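Local coordinates for protein 3-hydroxyacyl-CoA dehydrogenase type-2 (Mycobacterium avium, PDB 3PPI) that probably catalyses the NAD-dependent oxidation of 3-hydroxyacyl-CoA thioesters to 3-ketoacyl-CoA, as a member of the short-chain dehydrogenase family, at residues 29-34 and 103-108; 90-95 and 148-153; 135-140 and 188-193; 174-179 and 276-281; 217-222 and 244-249. All blocks are in the same frame, centred on the assembly; numbering follows the deposited sequence.

The five contacts follow the Rossmann-type fold from its sheet to its subunit interfaces. Interaction 1 pairs two neighbouring strands, and interaction 2 lays two helices against that pair, with A107 CB 3.8 Å from V151 CG1. An earlier part of helix 130-156 serves interaction 3, whose centre lies about 20 Å from that of interaction 2. There it meets the helix bearing K191, probably part of the active site. Interaction 4 adjoins it: K191 CG packs 3.9 Å from S174 CB. Interaction 5 is nested in the chain between the segments of interaction 4, its centre about 14 Å away. The side chains of Y140 and P249 are each about 9 Å from a bound magnesium ion.

Interaction 1 (29-34 and 103-108); sequences EGASAI and RLRYAV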
# COMPACT_ATOMS: atom_id res chain seq x y z
N GLU A 29 13.33 -31.38 -9.15
CA GLU A 29 13.66 -32.65 -9.81
C GLU A 29 12.88 -32.80 -11.12
O GLU A 29 11.66 -32.67 -11.15
CB GLU A 29 13.41 -33.84 -8.88
N GLY A 30 13.61 -33.00 -12.21
CA GLY A 30 13.00 -33.23 -13.52
C GLY A 30 12.43 -31.98 -14.18
O GLY A 30 11.85 -32.07 -15.25
N ALA A 31 12.62 -30.82 -13.57
CA ALA A 31 11.95 -29.60 -14.03
C ALA A 31 12.88 -28.66 -14.79
O ALA A 31 14.11 -28.76 -14.69
CB ALA A 31 11.32 -28.87 -12.85
N SER A 32 12.27 -27.75 -15.55
CA SER A 32 12.99 -26.70 -16.26
C SER A 32 12.34 -25.34 -16.04
O SER A 32 11.18 -25.24 -15.60
CB SER A 32 13.08 -27.02 -17.75
OG SER A 32 11.79 -27.20 -18.29
N ALA A 33 13.11 -24.30 -16.38
CA ALA A 33 12.73 -22.92 -16.15
C ALA A 33 13.17 -22.07 -17.34
O ALA A 33 14.14 -22.41 -18.04
CB ALA A 33 13.38 -22.42 -14.89
N ILE A 34 12.45 -20.97 -17.57
CA ILE A 34 12.85 -19.95 -18.55
C ILE A 34 13.12 -18.65 -17.79
O ILE A 34 12.32 -18.24 -16.94
CB ILE A 34 11.72 -19.67 -19.58
CG1 ILE A 34 11.52 -20.86 -20.52
CG2 ILE A 34 12.02 -18.42 -20.42
CD1 ILE A 34 10.15 -20.85 -21.20
N ARG A 103 10.49 -30.91 -17.52
CA ARG A 103 9.15 -30.37 -17.65
C ARG A 103 9.18 -28.90 -17.20
O ARG A 103 9.61 -28.59 -16.10
CB ARG A 103 8.10 -31.18 -16.86
CG ARG A 103 6.61 -30.74 -17.13
CD ARG A 103 6.42 -30.40 -18.63
NE ARG A 103 5.06 -30.26 -19.16
CZ ARG A 103 4.44 -29.10 -19.40
NH1 ARG A 103 5.00 -27.92 -19.12
NH2 ARG A 103 3.21 -29.13 -19.93
N LEU A 104 8.75 -28.00 -18.08
CA LEU A 104 8.71 -26.58 -17.75
C LEU A 104 7.76 -26.38 -16.59
O LEU A 104 6.57 -26.68 -16.70
CB LEU A 104 8.24 -25.76 -18.96
CG LEU A 104 8.09 -24.25 -18.75
CD1 LEU A 104 9.39 -23.62 -18.27
CD2 LEU A 104 7.61 -23.62 -20.05
N ARG A 105 8.29 -25.88 -15.48
CA ARG A 105 7.44 -25.58 -14.34
C ARG A 105 7.59 -24.15 -13.79
O ARG A 105 6.77 -23.72 -13.00
CB ARG A 105 7.67 -26.60 -13.23
CG ARG A 105 7.23 -28.01 -13.59
CD ARG A 105 7.31 -28.94 -12.36
NE ARG A 105 6.85 -30.29 -12.64
CZ ARG A 105 5.58 -30.71 -12.62
NH1 ARG A 105 4.58 -29.90 -12.31
NH2 ARG A 105 5.31 -31.98 -12.92
N TYR A 106 8.61 -23.42 -14.25
CA TYR A 106 8.99 -22.15 -13.66
C TYR A 106 9.45 -21.13 -14.69
O TYR A 106 10.07 -21.48 -15.68
CB TYR A 106 10.15 -22.38 -12.69
CG TYR A 106 9.86 -23.41 -11.63
CD1 TYR A 106 9.01 -23.11 -10.58
CD2 TYR A 106 10.41 -24.68 -11.69
CE1 TYR A 106 8.73 -24.03 -9.60
CE2 TYR A 106 10.13 -25.63 -10.72
CZ TYR A 106 9.29 -25.29 -9.67
OH TYR A 106 8.98 -26.18 -8.69
N ALA A 107 9.17 -19.86 -14.44
CA ALA A 107 9.74 -18.78 -15.23
C ALA A 107 10.05 -17.60 -14.32
O ALA A 107 9.32 -17.35 -13.35
CB ALA A 107 8.80 -18.37 -16.35
N VAL A 108 11.14 -16.90 -14.62
CA VAL A 108 11.45 -15.64 -13.98
C VAL A 108 11.53 -14.61 -15.11
O VAL A 108 12.36 -14.73 -16.00
CB VAL A 108 12.77 -15.71 -13.15
CG1 VAL A 108 13.05 -14.38 -12.50
CG2 VAL A 108 12.70 -16.87 -12.10
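S32 bonds R103 and R105 through its two backbone polar groups. Its N gives a hydrogen bond to R103 O at 2.8 Å, and its O receives R105 N at 3.0 Å, nearly straight at 170°. Y106 N reaches the same S32 O in a weak second bond, so two successive amides share one oxygen. This is a beta bulge: R105 is the extra residue, and the parallel pairing passes from S32 with L104 to A33 with Y106. Before the bulge R103 N bonds to G30 O at 2.9 Å; the positive phi of G30 (75°) is easily adopted without a side chain. After it, I34 N to Y106 O and V108 N to I34 O restore the regular pattern. The S32 hydroxyl lies near L104 N but at a poor angle; it bonds instead to A98 O, while N99 takes the L104 amide. R105 passes A31 CB with CD at 4.0 Å and carries its guanidinium to the carbonyls of E159 and R166.

Packing divides between the two faces. On the face of A31, A33 and Y106, A31 CB lies at the edge of the tyrosine ring, 4.1 Å from Y106 CE2, and the small A33 sets its CB against Y106 CB. On the other face I34 CD1 meets L104 CD2 at 3.9 Å. The leucine's CG is turned opposite its backbone N (chi1 177°), which brings its branch over the neighbouring strand. Buried amides and carbonyls thus satisfy one another within the sheet, while aliphatic groups suit the face of I34, L104 and A107, which helices 88-98 and 130-156 cover.

Interaction 2 (90-95 and 148-153); sequences SVLAAI and ARLVAA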
# COMPACT_ATOMS: atom_id res chain seq x y z
N SER A 90 8.26 -16.35 -30.79
CA SER A 90 9.57 -16.40 -30.18
C SER A 90 9.51 -17.00 -28.77
O SER A 90 10.36 -17.81 -28.39
CB SER A 90 10.13 -14.97 -30.12
OG SER A 90 11.50 -14.97 -29.81
N VAL A 91 8.51 -16.61 -28.00
CA VAL A 91 8.31 -17.19 -26.66
C VAL A 91 7.90 -18.67 -26.74
O VAL A 91 8.37 -19.49 -25.95
CB VAL A 91 7.30 -16.37 -25.84
CG1 VAL A 91 6.98 -17.07 -24.52
CG2 VAL A 91 7.85 -14.94 -25.61
N LEU A 92 7.05 -19.01 -27.70
CA LEU A 92 6.66 -20.41 -27.90
C LEU A 92 7.87 -21.30 -28.21
O LEU A 92 7.90 -22.44 -27.76
CB LEU A 92 5.58 -20.53 -28.99
CG LEU A 92 4.15 -20.12 -28.62
CD1 LEU A 92 3.24 -20.38 -29.84
CD2 LEU A 92 3.65 -20.87 -27.40
N ALA A 93 8.85 -20.77 -28.94
CA ALA A 93 10.09 -21.48 -29.20
C ALA A 93 10.92 -21.66 -27.92
O ALA A 93 11.54 -22.70 -27.73
CB ALA A 93 10.93 -20.77 -30.29
N ALA A 94 10.93 -20.65 -27.06
CA ALA A 94 11.64 -20.78 -25.79
C ALA A 94 10.99 -21.86 -24.91
O ALA A 94 11.68 -22.60 -24.23
CB ALA A 94 11.70 -19.43 -25.06
N ILE A 95 9.67 -21.95 -24.97
CA ILE A 95 8.91 -22.97 -24.24
C ILE A 95 9.21 -24.39 -24.73
O ILE A 95 9.38 -25.31 -23.92
CB ILE A 95 7.40 -22.67 -24.29
CG1 ILE A 95 7.11 -21.43 -23.46
CG2 ILE A 95 6.59 -23.84 -23.76
CD1 ILE A 95 5.67 -20.91 -23.57
N ALA A 148 4.10 -14.47 -19.52
CA ALA A 148 3.33 -15.13 -18.47
C ALA A 148 2.19 -15.98 -19.02
O ALA A 148 1.97 -17.10 -18.53
CB ALA A 148 2.78 -14.11 -17.48
N ARG A 149 1.44 -15.46 -20.00
CA ARG A 149 0.29 -16.17 -20.51
C ARG A 149 0.72 -17.47 -21.21
O ARG A 149 0.11 -18.51 -21.00
CB ARG A 149 -0.59 -15.28 -21.40
CG ARG A 149 -0.10 -15.10 -22.80
CD ARG A 149 -0.79 -13.95 -23.57
NE ARG A 149 -0.13 -13.89 -24.87
CZ ARG A 149 -0.45 -14.63 -25.93
NH1 ARG A 149 -1.50 -15.45 -25.92
NH2 ARG A 149 0.29 -14.54 -27.03
N LEU A 150 1.79 -17.41 -21.98
CA LEU A 150 2.25 -18.55 -22.76
C LEU A 150 2.92 -19.61 -21.88
O LEU A 150 2.66 -20.82 -22.01
CB LEU A 150 3.18 -18.09 -23.90
CG LEU A 150 2.49 -17.19 -24.94
CD1 LEU A 150 3.50 -16.49 -25.89
CD2 LEU A 150 1.48 -18.02 -25.76
N VAL A 151 3.75 -19.16 -20.94
CA VAL A 151 4.43 -20.08 -20.02
C VAL A 151 3.39 -20.69 -19.06
O VAL A 151 3.43 -21.89 -18.78
CB VAL A 151 5.58 -19.39 -19.23
CG1 VAL A 151 6.10 -20.31 -18.12
CG2 VAL A 151 6.71 -18.99 -20.19
N ALA A 152 2.44 -19.89 -18.57
CA ALA A 152 1.41 -20.43 -17.68
C ALA A 152 0.58 -21.51 -18.37
O ALA A 152 0.28 -22.53 -17.76
CB ALA A 152 0.50 -19.34 -17.12
N ALA A 153 0.22 -21.29 -19.63
CA ALA A 153 -0.52 -22.31 -20.39
C ALA A 153 0.23 -23.66 -20.50
O ALA A 153 -0.39 -24.73 -20.41
CB ALA A 153 -0.91 -21.77 -21.77
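Aliphatic contacts carry this meeting of two helices, with L150 at the centre. Its two methyls part company: L150 CD1 lies 3.8 Å from V91 CG1, and L150 CD2 touches L92 CD2 at 3.9 Å, the two leucine side chains running about at right angles. I95 comes in on the sheet side of the pair, its CD1 4.0 Å from V151 CG2 and also against L150 CB. In I95 the CG1 branch is opposite the carbonyl carbon (chi1 -69°), and with an extended chi2 (172°) this carries CD1 to the facing helix. Branched residues of this size suit the spacing, since the helix segments approach to 9.9 Å between axes and cross at -32°.

A second kind of contact joins carbon to backbone. I95 CD1 rests 3.4 Å from L150 O, so the methyl lies on the backbone of the facing helix, near V151 N as well.

Charged and polar groups lie at the margin. The guanidinium of R149 has L150 CD2 over one face, while its nitrogens reach E88 in a salt bridge, N146, and A128 O of a neighbouring subunit.

Toward the parallel sheet, I95 and V151 both press on I34 and L104, and V151 also touches A107. On the far side of helix 130-156, A148 and A152 pack against I120 and V121 of that neighbouring subunit, leaving this helix between the Rossmann sheet and the subunit interface.

Interaction 3 (135-140 and 188-193); sequences KTIDLY and AAAKAG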
# COMPACT_ATOMS: atom_id res chain seq x y z
N LYS A 135 6.36 2.41 -26.04
CA LYS A 135 7.49 1.48 -26.11
C LYS A 135 7.84 0.87 -24.75
O LYS A 135 8.13 -0.33 -24.67
CB LYS A 135 8.74 2.17 -26.68
N THR A 136 7.83 1.70 -23.71
CA THR A 136 8.13 1.27 -22.36
C THR A 136 7.06 0.34 -21.81
O THR A 136 7.37 -0.73 -21.25
CB THR A 136 8.33 2.49 -21.44
OG1 THR A 136 9.40 3.27 -21.96
CG2 THR A 136 8.63 2.06 -19.99
N ILE A 137 5.80 0.72 -21.99
CA ILE A 137 4.69 -0.16 -21.64
C ILE A 137 4.79 -1.49 -22.41
O ILE A 137 4.59 -2.55 -21.82
CB ILE A 137 3.31 0.48 -21.95
CG1 ILE A 137 3.07 1.78 -21.16
CG2 ILE A 137 2.16 -0.52 -21.72
CD1 ILE A 137 3.45 1.77 -19.71
N ASP A 138 5.07 -1.42 -23.71
CA ASP A 138 5.18 -2.63 -24.54
C ASP A 138 6.23 -3.62 -24.02
O ASP A 138 5.96 -4.80 -23.90
CB ASP A 138 5.52 -2.31 -26.00
CG ASP A 138 4.34 -1.71 -26.78
OD1 ASP A 138 3.16 -1.84 -26.39
OD2 ASP A 138 4.62 -1.08 -27.82
N LEU A 139 7.42 -3.13 -23.68
CA LEU A 139 8.52 -3.99 -23.26
C LEU A 139 8.28 -4.57 -21.85
O LEU A 139 8.40 -5.78 -21.66
CB LEU A 139 9.85 -3.21 -23.27
CG LEU A 139 11.11 -4.00 -22.87
CD1 LEU A 139 11.26 -5.23 -23.78
CD2 LEU A 139 12.37 -3.12 -22.94
N TYR A 140 7.94 -3.70 -20.89
CA TYR A 140 7.92 -4.09 -19.47
C TYR A 140 6.60 -4.65 -18.98
O TYR A 140 6.59 -5.52 -18.08
CB TYR A 140 8.38 -2.92 -18.58
CG TYR A 140 9.79 -2.55 -18.85
CD1 TYR A 140 10.83 -3.40 -18.51
CD2 TYR A 140 10.11 -1.36 -19.53
CE1 TYR A 140 12.16 -3.08 -18.81
CE2 TYR A 140 11.42 -1.04 -19.82
CZ TYR A 140 12.44 -1.90 -19.45
OH TYR A 140 13.75 -1.62 -19.76
N ALA A 188 7.45 4.03 -14.42
CA ALA A 188 6.62 3.93 -13.23
C ALA A 188 5.27 3.27 -13.54
O ALA A 188 4.81 2.36 -12.83
CB ALA A 188 6.41 5.34 -12.62
N ALA A 189 4.64 3.74 -14.61
CA ALA A 189 3.36 3.17 -15.08
C ALA A 189 3.48 1.69 -15.44
O ALA A 189 2.68 0.85 -14.99
CB ALA A 189 2.85 3.99 -16.27
N ALA A 190 4.51 1.36 -16.20
CA ALA A 190 4.73 -0.02 -16.66
C ALA A 190 4.94 -0.96 -15.48
O ALA A 190 4.32 -2.01 -15.38
CB ALA A 190 5.91 -0.08 -17.59
N LYS A 191 5.77 -0.54 -14.55
CA LYS A 191 6.10 -1.38 -13.40
C LYS A 191 4.97 -1.47 -12.38
O LYS A 191 4.77 -2.53 -11.75
CB LYS A 191 7.40 -0.87 -12.80
CG LYS A 191 8.61 -1.04 -13.77
CD LYS A 191 8.83 -2.51 -14.17
CE LYS A 191 10.30 -2.81 -14.65
NZ LYS A 191 10.59 -4.30 -14.72
N ALA A 192 4.21 -0.39 -12.23
CA ALA A 192 2.96 -0.43 -11.44
C ALA A 192 1.95 -1.41 -12.04
O ALA A 192 1.26 -2.16 -11.31
CB ALA A 192 2.36 0.99 -11.29
N GLY A 193 1.88 -1.45 -13.36
CA GLY A 193 1.05 -2.43 -14.05
C GLY A 193 1.45 -3.86 -13.67
O GLY A 193 0.58 -4.68 -13.38
O HOH W 1 9.05 -5.64 -16.54
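I137 and A190 form the close part of the contact, where the helix backbones come within 5.0 Å from I137 CA to A190 CA. The isoleucine bends its chain over the facing helix, and its CD1 lies 3.7 Å from A190 CB and also touches A189 CB. A190 CB is also met by Y140 CB, at 3.9 Å. The small side chains of A189 and A190 go with the close approach of the helix segments, 8.8 Å between axes at a crossing of -29°. I137 also meets its own counterpart, I137 of a neighbouring subunit, so the seam continues into the interface.

The opposite end is looser and contains water. K191, turned about its CB-CG bond (chi2 -59°), brings NZ to 3.9 Å from Y140 CD1, an oblique approach to the ring. A water joins the two residues: K191 NZ donates to it at 2.7 Å, and it lies 2.9 Å from Y140 O, to which it can donate, while sitting at the edge of the tyrosine ring and in its plane. L139 CG sits over the centre of one ring face, and the phenol OH bonds to G112 O. K191 NZ has a further partner in T172 O, which anchors the amine from the sheet side.

K191 matches the lysine of the YxxxK pattern of short-chain dehydrogenases. Its link through water to a carbonyl of helix 130-156, at a wider pi-type turn, resembles the proton-relay arrangement described in this family's active sites.

Interaction 4 (174-179 and 276-281); sequences SIAGYE and QRFTPK
F278 offers one face of its ring to I175 in a CH-pi contact, in which I175 CG1 lies 3.7 Å from the ring centroid and 14° off the normal. The isoleucine belongs to a loop that opens with an ST turn: S174 OG accepts a hydrogen bond from A176 N. S174 follows the strand at the place where short-chain dehydrogenases usually carry their active-site serine, and the tail 276-281 closes over this loop.

I175 has its CG1 between the backbone N and the carbonyl carbon (chi1 63°), which directs the branch to the ring; CD1 continues over it, 3.6 Å from F278 CE1. The ring edge is met by smaller groups. A176 CB approaches F278 CE2 at 3.9 Å, nearly in the ring plane, and E179 O also lies at the edge. A flat aromatic suits the place, with an aliphatic chain on one face and the turn at its edge.

E179 and R277 are arranged differently. Their carboxylate and guanidinium planes are only 12° apart, yet E179 OE2 sits over R277 CD at 3.4 Å, and no N-H of the arginine points at it. The opposite charges are merely near. The salt bridge of OE2 is with R271, while R277 uses NH1 on Q276 O and reaches G267 O of a neighbouring subunit through NH2. F278 O binds R203 of another subunit, which places the tail at the tetramer interface.

The other carboxylate oxygen, E179 OE1, receives F278 N at 3.1 Å on its anti side, well out of the carboxylate plane.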
# COMPACT_ATOMS: atom_id res chain seq x y z
N SER A 174 9.54 -3.02 -10.00
CA SER A 174 10.51 -2.04 -9.52
C SER A 174 9.79 -1.24 -8.47
O SER A 174 8.55 -1.11 -8.52
CB SER A 174 10.98 -1.08 -10.65
OG SER A 174 11.65 0.07 -10.12
N ILE A 175 10.52 -0.69 -7.51
CA ILE A 175 9.88 0.17 -6.54
C ILE A 175 9.46 1.50 -7.19
O ILE A 175 8.69 2.25 -6.60
CB ILE A 175 10.73 0.37 -5.24
CG1 ILE A 175 12.06 1.08 -5.54
CG2 ILE A 175 10.94 -1.03 -4.51
CD1 ILE A 175 12.91 1.42 -4.29
N ALA A 176 9.91 1.75 -8.41
CA ALA A 176 9.39 2.87 -9.21
C ALA A 176 7.89 2.72 -9.42
O ALA A 176 7.20 3.70 -9.70
CB ALA A 176 10.11 2.97 -10.58
N GLY A 177 7.38 1.48 -9.32
CA GLY A 177 5.95 1.22 -9.41
C GLY A 177 5.13 1.79 -8.26
O GLY A 177 3.91 1.97 -8.40
N TYR A 178 5.80 2.05 -7.14
CA TYR A 178 5.21 2.63 -5.94
C TYR A 178 5.61 4.10 -5.74
O TYR A 178 4.85 4.88 -5.15
CB TYR A 178 5.68 1.84 -4.71
CG TYR A 178 5.22 0.39 -4.56
CD1 TYR A 178 3.88 0.07 -4.53
CD2 TYR A 178 6.16 -0.64 -4.38
CE1 TYR A 178 3.45 -1.26 -4.36
CE2 TYR A 178 5.76 -1.96 -4.20
CZ TYR A 178 4.40 -2.26 -4.18
OH TYR A 178 3.97 -3.55 -4.01
N GLU A 179 6.81 4.47 -6.19
CA GLU A 179 7.47 5.76 -5.86
C GLU A 179 8.13 6.33 -7.10
O GLU A 179 9.33 6.62 -7.08
CB GLU A 179 8.59 5.50 -4.83
CG GLU A 179 8.13 5.15 -3.47
CD GLU A 179 8.79 3.93 -2.88
OE1 GLU A 179 10.00 3.67 -3.09
OE2 GLU A 179 8.05 3.23 -2.16
N GLN A 276 15.33 1.30 0.74
CA GLN A 276 15.22 2.53 -0.04
C GLN A 276 13.75 2.89 -0.34
O GLN A 276 12.93 2.03 -0.63
CB GLN A 276 16.00 2.43 -1.35
CG GLN A 276 16.09 3.78 -2.03
CD GLN A 276 16.84 3.80 -3.34
OE1 GLN A 276 17.19 2.76 -3.95
NE2 GLN A 276 17.08 5.01 -3.81
N ARG A 277 13.45 4.19 -0.28
CA ARG A 277 12.23 4.72 -0.86
C ARG A 277 12.68 5.82 -1.85
O ARG A 277 13.42 6.73 -1.45
CB ARG A 277 11.30 5.29 0.22
CG ARG A 277 10.85 4.29 1.30
CD ARG A 277 9.92 3.28 0.73
NE ARG A 277 9.38 2.28 1.66
CZ ARG A 277 9.95 1.11 1.94
NH1 ARG A 277 11.15 0.81 1.45
NH2 ARG A 277 9.35 0.26 2.75
N PHE A 278 12.28 5.72 -3.12
CA PHE A 278 12.75 6.68 -4.15
C PHE A 278 12.23 8.07 -3.82
O PHE A 278 11.02 8.26 -3.57
CB PHE A 278 12.27 6.35 -5.57
CG PHE A 278 12.98 5.18 -6.24
CD1 PHE A 278 14.19 4.68 -5.78
CD2 PHE A 278 12.43 4.64 -7.41
CE1 PHE A 278 14.83 3.63 -6.46
CE2 PHE A 278 13.06 3.59 -8.09
CZ PHE A 278 14.26 3.09 -7.62
N THR A 279 13.14 9.04 -3.85
CA THR A 279 12.79 10.46 -3.81
C THR A 279 12.36 10.92 -5.22
O THR A 279 12.49 10.18 -6.20
CB THR A 279 13.99 11.28 -3.31
OG1 THR A 279 15.11 11.02 -4.17
CG2 THR A 279 14.35 10.89 -1.86
N PRO A 280 11.81 12.14 -5.35
CA PRO A 280 11.37 12.58 -6.69
C PRO A 280 12.50 12.59 -7.76
O PRO A 280 12.27 12.28 -8.92
CB PRO A 280 10.84 14.00 -6.44
CG PRO A 280 10.41 13.99 -4.98
CD PRO A 280 11.40 13.08 -4.28
N LYS A 281 13.71 12.93 -7.35
CA LYS A 281 14.85 12.97 -8.25
C LYS A 281 16.02 12.27 -7.55
O LYS A 281 15.85 11.27 -6.84
CB LYS A 281 15.20 14.43 -8.61
OXT LYS A 281 17.17 12.72 -7.66

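Interaction 5 (217-222 and 244-249); sequences PGTMKT and KRLGTP
The flat peptide carbonyl of K221 is met by the ring of P249, with P249 CG 3.3 Å from K221 O and CD scarcely farther. The guanidinium of R245 has G247 CA at its edge, in plane, and its NH1 gives L246 O a bond lying in the same plane. Across the contact G247 N lies in the carbonyl plane of T219, 3.1 Å from T219 O. K221 N returns the bond to G247 O at 2.8 Å, almost straight at 173°.

These two bonds make a single beta-type bridge between M220 and G247. K221 centres an inverse gamma turn, and T222 and T248 are N-caps of the helices that follow, T222 through a weak bond to M225 N. In short-chain dehydrogenases the chain between such segments commonly forms the lid over the substrate site, and this bridge ties its two ends together.

M220 curls back on itself, bent at both chi2 and chi3 (-53° and -81°), so that its sulfur and methyl lie along the glycine. M220 SD is 3.9 Å from G247 CA, and M220 CE is 3.6 Å from T248 O; the bare glycine allows this closeness. On the other flank T219 CG2 touches L246 CG at 3.8 Å, a methyl suited to the leucine branch. K221 sends its amine away to E226, and R245 O accepts from Y264 OH of a neighbouring subunit.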
# COMPACT_ATOMS: atom_id res chain seq x y z
N PRO A 217 12.61 -4.63 -7.37
CA PRO A 217 13.93 -4.22 -6.92
C PRO A 217 14.05 -2.72 -6.70
O PRO A 217 13.33 -1.93 -7.32
CB PRO A 217 14.86 -4.64 -8.07
CG PRO A 217 14.07 -5.54 -8.93
CD PRO A 217 12.63 -5.18 -8.74
N GLY A 218 14.96 -2.34 -5.80
CA GLY A 218 15.41 -0.97 -5.68
C GLY A 218 16.48 -0.74 -6.75
O GLY A 218 16.29 -1.12 -7.90
N THR A 219 17.58 -0.11 -6.37
CA THR A 219 18.68 0.18 -7.29
C THR A 219 19.68 -0.97 -7.24
O THR A 219 20.29 -1.22 -6.20
CB THR A 219 19.37 1.52 -6.95
OG1 THR A 219 18.36 2.51 -6.73
CG2 THR A 219 20.31 1.97 -8.09
N MET A 220 19.84 -1.64 -8.38
CA MET A 220 20.61 -2.88 -8.47
C MET A 220 21.85 -2.70 -9.34
O MET A 220 21.84 -1.91 -10.30
CB MET A 220 19.75 -3.99 -9.06
CG MET A 220 18.41 -4.25 -8.37
SD MET A 220 18.51 -4.54 -6.59
CE MET A 220 18.98 -6.28 -6.54
N LYS A 221 22.90 -3.44 -9.01
CA LYS A 221 24.17 -3.38 -9.72
C LYS A 221 24.13 -4.23 -10.98
O LYS A 221 24.49 -5.41 -10.95
CB LYS A 221 25.32 -3.85 -8.82
CG LYS A 221 26.73 -3.74 -9.42
CD LYS A 221 27.76 -4.25 -8.39
CE LYS A 221 29.05 -4.75 -9.02
NZ LYS A 221 29.82 -3.65 -9.65
N THR A 222 23.68 -3.63 -12.07
CA THR A 222 23.67 -4.27 -13.38
C THR A 222 24.51 -3.41 -14.35
O THR A 222 24.74 -2.23 -14.09
CB THR A 222 22.24 -4.39 -13.95
OG1 THR A 222 21.74 -3.07 -14.22
CG2 THR A 222 21.30 -5.08 -12.96
N LYS A 244 24.24 0.06 2.50
CA LYS A 244 24.43 1.33 1.81
C LYS A 244 25.14 1.13 0.48
O LYS A 244 26.24 1.59 0.27
CB LYS A 244 25.20 2.29 2.70
CG LYS A 244 24.46 2.59 4.01
CD LYS A 244 25.18 3.61 4.87
CE LYS A 244 24.45 3.86 6.20
NZ LYS A 244 23.02 4.29 5.98
N ARG A 245 24.47 0.44 -0.43
CA ARG A 245 25.03 0.08 -1.73
C ARG A 245 23.91 -0.42 -2.63
O ARG A 245 22.80 -0.70 -2.15
CB ARG A 245 26.09 -1.03 -1.58
CG ARG A 245 25.51 -2.33 -0.95
CD ARG A 245 26.44 -3.52 -1.12
NE ARG A 245 26.02 -4.66 -0.29
CZ ARG A 245 25.03 -5.50 -0.59
NH1 ARG A 245 24.31 -5.35 -1.70
NH2 ARG A 245 24.73 -6.48 0.24
N LEU A 246 24.21 -0.54 -3.91
CA LEU A 246 23.32 -1.24 -4.85
C LEU A 246 23.18 -2.73 -4.48
O LEU A 246 24.14 -3.35 -4.01
CB LEU A 246 23.85 -1.09 -6.27
CG LEU A 246 23.56 0.24 -6.99
CD1 LEU A 246 23.90 1.45 -6.14
CD2 LEU A 246 24.32 0.29 -8.32
N GLY A 247 21.99 -3.29 -4.70
CA GLY A 247 21.76 -4.72 -4.49
C GLY A 247 22.47 -5.52 -5.56
O GLY A 247 22.68 -5.04 -6.69
N THR A 248 22.91 -6.73 -5.21
CA THR A 248 23.60 -7.55 -6.20
C THR A 248 22.63 -8.40 -7.01
O THR A 248 21.56 -8.80 -6.53
CB THR A 248 24.66 -8.46 -5.56
OG1 THR A 248 24.01 -9.43 -4.74
CG2 THR A 248 25.65 -7.64 -4.72
N PRO A 249 23.03 -8.74 -8.25
CA PRO A 249 22.28 -9.76 -8.98
C PRO A 249 22.10 -11.04 -8.18
O PRO A 249 21.02 -11.63 -8.24
CB PRO A 249 23.14 -10.00 -10.22
CG PRO A 249 23.81 -8.65 -10.44
CD PRO A 249 24.17 -8.22 -9.04